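Local coordinates for hypothetical protein S4005 (Shigella flexneri 2a, PDB 1Z67) that is of unknown function but adopts an all-helical fold containing a homeodomain-like motif, consistent with, though not establishing, nucleic-acid binding, at residues 22-27 / 83-88. Sequence-based numbering, arbitrary orientation. Where two conformers were deposited one is given.
Sequences YQAILS and QKLGVD. With NA (sodium ion), chain B.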
loop_
_atom_site.group_PDB
_atom_site.type_symbol
_atom_site.label_atom_id
_atom_site.label_comp_id
_atom_site.label_asym_id
_atom_site.label_seq_id
_atom_site.Cartn_x
_atom_site.Cartn_y
_atom_site.Cartn_z
ATOM N N TYR A 22 9.151 1.106 -0.537
ATOM C CA TYR A 22 8.403 1.380 0.695
ATOM C C TYR A 22 8.227 2.863 0.975
ATOM O O TYR A 22 7.116 3.275 1.336
ATOM C CB TYR A 22 9.035 0.657 1.891
ATOM C CG TYR A 22 8.936 -0.838 1.745
ATOM C CD1 TYR A 22 7.706 -1.472 1.651
ATOM C CD2 TYR A 22 10.094 -1.614 1.679
ATOM C CE1 TYR A 22 7.631 -2.857 1.517
ATOM C CE2 TYR A 22 10.028 -3.010 1.547
ATOM C CZ TYR A 22 8.790 -3.605 1.474
ATOM O OH TYR A 22 8.719 -4.965 1.328
ATOM N N GLN A 23 9.290 3.656 0.818
ATOM C CA GLN A 23 9.153 5.121 0.966
ATOM C C GLN A 23 8.121 5.656 -0.022
ATOM O O GLN A 23 7.320 6.532 0.301
ATOM C CB GLN A 23 10.482 5.873 0.796
ATOM C CG GLN A 23 10.397 7.389 1.067
ATOM C CD GLN A 23 9.834 7.750 2.444
ATOM O OE1 GLN A 23 10.445 7.453 3.495
ATOM N NE2 GLN A 23 8.675 8.428 2.445
ATOM N N ALA A 24 8.139 5.126 -1.233
ATOM C CA ALA A 24 7.218 5.576 -2.263
ATOM C C ALA A 24 5.783 5.264 -1.867
ATOM O O ALA A 24 4.887 6.108 -2.010
ATOM C CB ALA A 24 7.561 4.938 -3.591
ATOM N N ILE A 25 5.558 4.049 -1.372
ATOM C CA ILE A 25 4.206 3.659 -1.013
ATOM C C ILE A 25 3.757 4.551 0.145
ATOM O O ILE A 25 2.637 5.060 0.116
ATOM C CB ILE A 25 4.114 2.182 -0.619
ATOM C CG1 ILE A 25 4.335 1.307 -1.847
ATOM C CG2 ILE A 25 2.752 1.886 0.080
ATOM C CD1 ILE A 25 4.589 -0.130 -1.511
ATOM N N LEU A 26 4.635 4.769 1.131
ATOM C CA LEU A 26 4.258 5.553 2.322
ATOM C C LEU A 26 3.840 6.964 1.942
ATOM O O LEU A 26 2.775 7.447 2.400
ATOM C CB LEU A 26 5.428 5.620 3.294
ATOM C CG LEU A 26 5.498 4.395 4.196
ATOM C CD1 LEU A 26 5.017 3.068 3.608
ATOM C CD2 LEU A 26 6.911 4.262 4.738
ATOM N N SER A 27 4.667 7.609 1.113
ATOM C CA SER A 27 4.438 8.981 0.659
ATOM C C SER A 27 3.134 9.016 -0.123
ATOM O O SER A 27 2.312 9.900 0.097
ATOM C CB SER A 27 5.599 9.462 -0.199
ATOM O OG SER A 27 6.729 9.671 0.628
ATOM N N GLN A 83 3.757 6.751 -11.086
ATOM C CA GLN A 83 4.531 7.916 -11.489
ATOM C C GLN A 83 5.645 8.231 -10.523
ATOM O O GLN A 83 6.761 8.553 -10.934
ATOM C CB GLN A 83 3.609 9.129 -11.642
ATOM C CG GLN A 83 2.666 9.022 -12.823
ATOM C CD GLN A 83 1.588 10.096 -12.802
ATOM O OE1 GLN A 83 0.429 9.836 -13.123
ATOM N NE2 GLN A 83 1.965 11.309 -12.402
ATOM N N LYS A 84 5.348 8.089 -9.233
ATOM C CA LYS A 84 6.341 8.293 -8.214
ATOM C C LYS A 84 7.513 7.346 -8.390
ATOM O O LYS A 84 8.665 7.736 -8.165
ATOM C CB LYS A 84 5.720 8.079 -6.834
ATOM C CG LYS A 84 6.130 9.107 -5.837
ATOM C CD LYS A 84 5.329 9.012 -4.544
ATOM C CE LYS A 84 5.546 10.274 -3.716
ATOM N NZ LYS A 84 4.935 11.462 -4.375
ATOM N N LEU A 85 7.219 6.109 -8.790
ATOM C CA LEU A 85 8.239 5.099 -8.992
ATOM C C LEU A 85 8.863 5.099 -10.400
ATOM O O LEU A 85 9.876 4.432 -10.638
ATOM C CB LEU A 85 7.632 3.730 -8.720
ATOM C CG LEU A 85 7.104 3.462 -7.325
ATOM C CD1 LEU A 85 6.276 2.229 -7.384
ATOM C CD2 LEU A 85 8.305 3.296 -6.453
ATOM N N GLY A 86 8.259 5.823 -11.338
ATOM C CA GLY A 86 8.740 5.849 -12.732
ATOM C C GLY A 86 8.238 4.679 -13.560
ATOM O O GLY A 86 8.712 4.475 -14.694
ATOM N N VAL A 87 7.307 3.912 -13.004
ATOM C CA VAL A 87 6.765 2.724 -13.657
ATOM C C VAL A 87 5.302 2.871 -14.156
ATOM O O VAL A 87 4.555 3.796 -13.769
ATOM C CB VAL A 87 6.911 1.442 -12.758
ATOM C CG1 VAL A 87 8.378 1.214 -12.263
ATOM C CG2 VAL A 87 5.930 1.495 -11.547
ATOM N N ASP A 88 4.874 1.911 -14.965
ATOM C CA ASP A 88 3.508 1.878 -15.471
ATOM C C ASP A 88 2.503 1.429 -14.388
ATOM O O ASP A 88 2.855 0.830 -13.347
ATOM C CB ASP A 88 3.414 0.903 -16.619
ATOM C CG ASP A 88 3.720 -0.523 -16.173
ATOM O OD1 ASP A 88 4.906 -0.855 -15.933
ATOM O OD2 ASP A 88 2.769 -1.296 -16.026
HETATM NA NA NA B . -2.207 10.034 -12.053
HETATM O O HOH W 1 -3.596 10.633 -14.267
#
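Ala-24, on helix 21-31, and Lys-84, in the last turn of helix 75-85, bring the two backbones to 6.6 Å between their CA atoms. So close an approach suits alanine, whose lone methyl points at the other helix and is buried there. Ala-24 CB meets the CD2 branch of Leu-85 at 3.4 Å, tighter than usual for two carbons, with Leu-85 CG behind at 4.0 Å. With CG placed opposite the carbonyl carbon (chi1 -62°), the leucine swings CD2 across to that methyl; the same side chain also touches Leu-95 of helix 89-106, where Ile-25 packs too.

Lys-84 was modelled in two conformations; in the one described here its aliphatic part runs past Ala-24, CD lying 3.9 Å from Ala-24 O and CE 3.6 Å from Ser-27 CB. A bend at the last torsion (chi4 68°) follows, and NZ forms a salt bridge with Glu-31, one turn on from Ser-27. A long, flexible lysine can thus lay its methylenes against helix 21-31 while its ammonium reaches the glutamate. Small Ser-27 leaves room for that chain.

This helix-helix contact belongs to the all-helical YidB fold, which carries a homeodomain motif. Helix 75-85 finishes just after the contact in a Schellman motif: Gly-86 takes positive phi (83°), easy for glycine, and its N makes a weak bond to Gln-83 O. Asp-88 then N-caps the next helix through a backbone N, and its OD1 is also hydrogen-bonded to Thr-91 OG1. Facing elsewhere, Gln-83, likewise built in two conformations, in this one binds the sodium ion through OE1 at 2.9 Å alongside Asp-80 and a water.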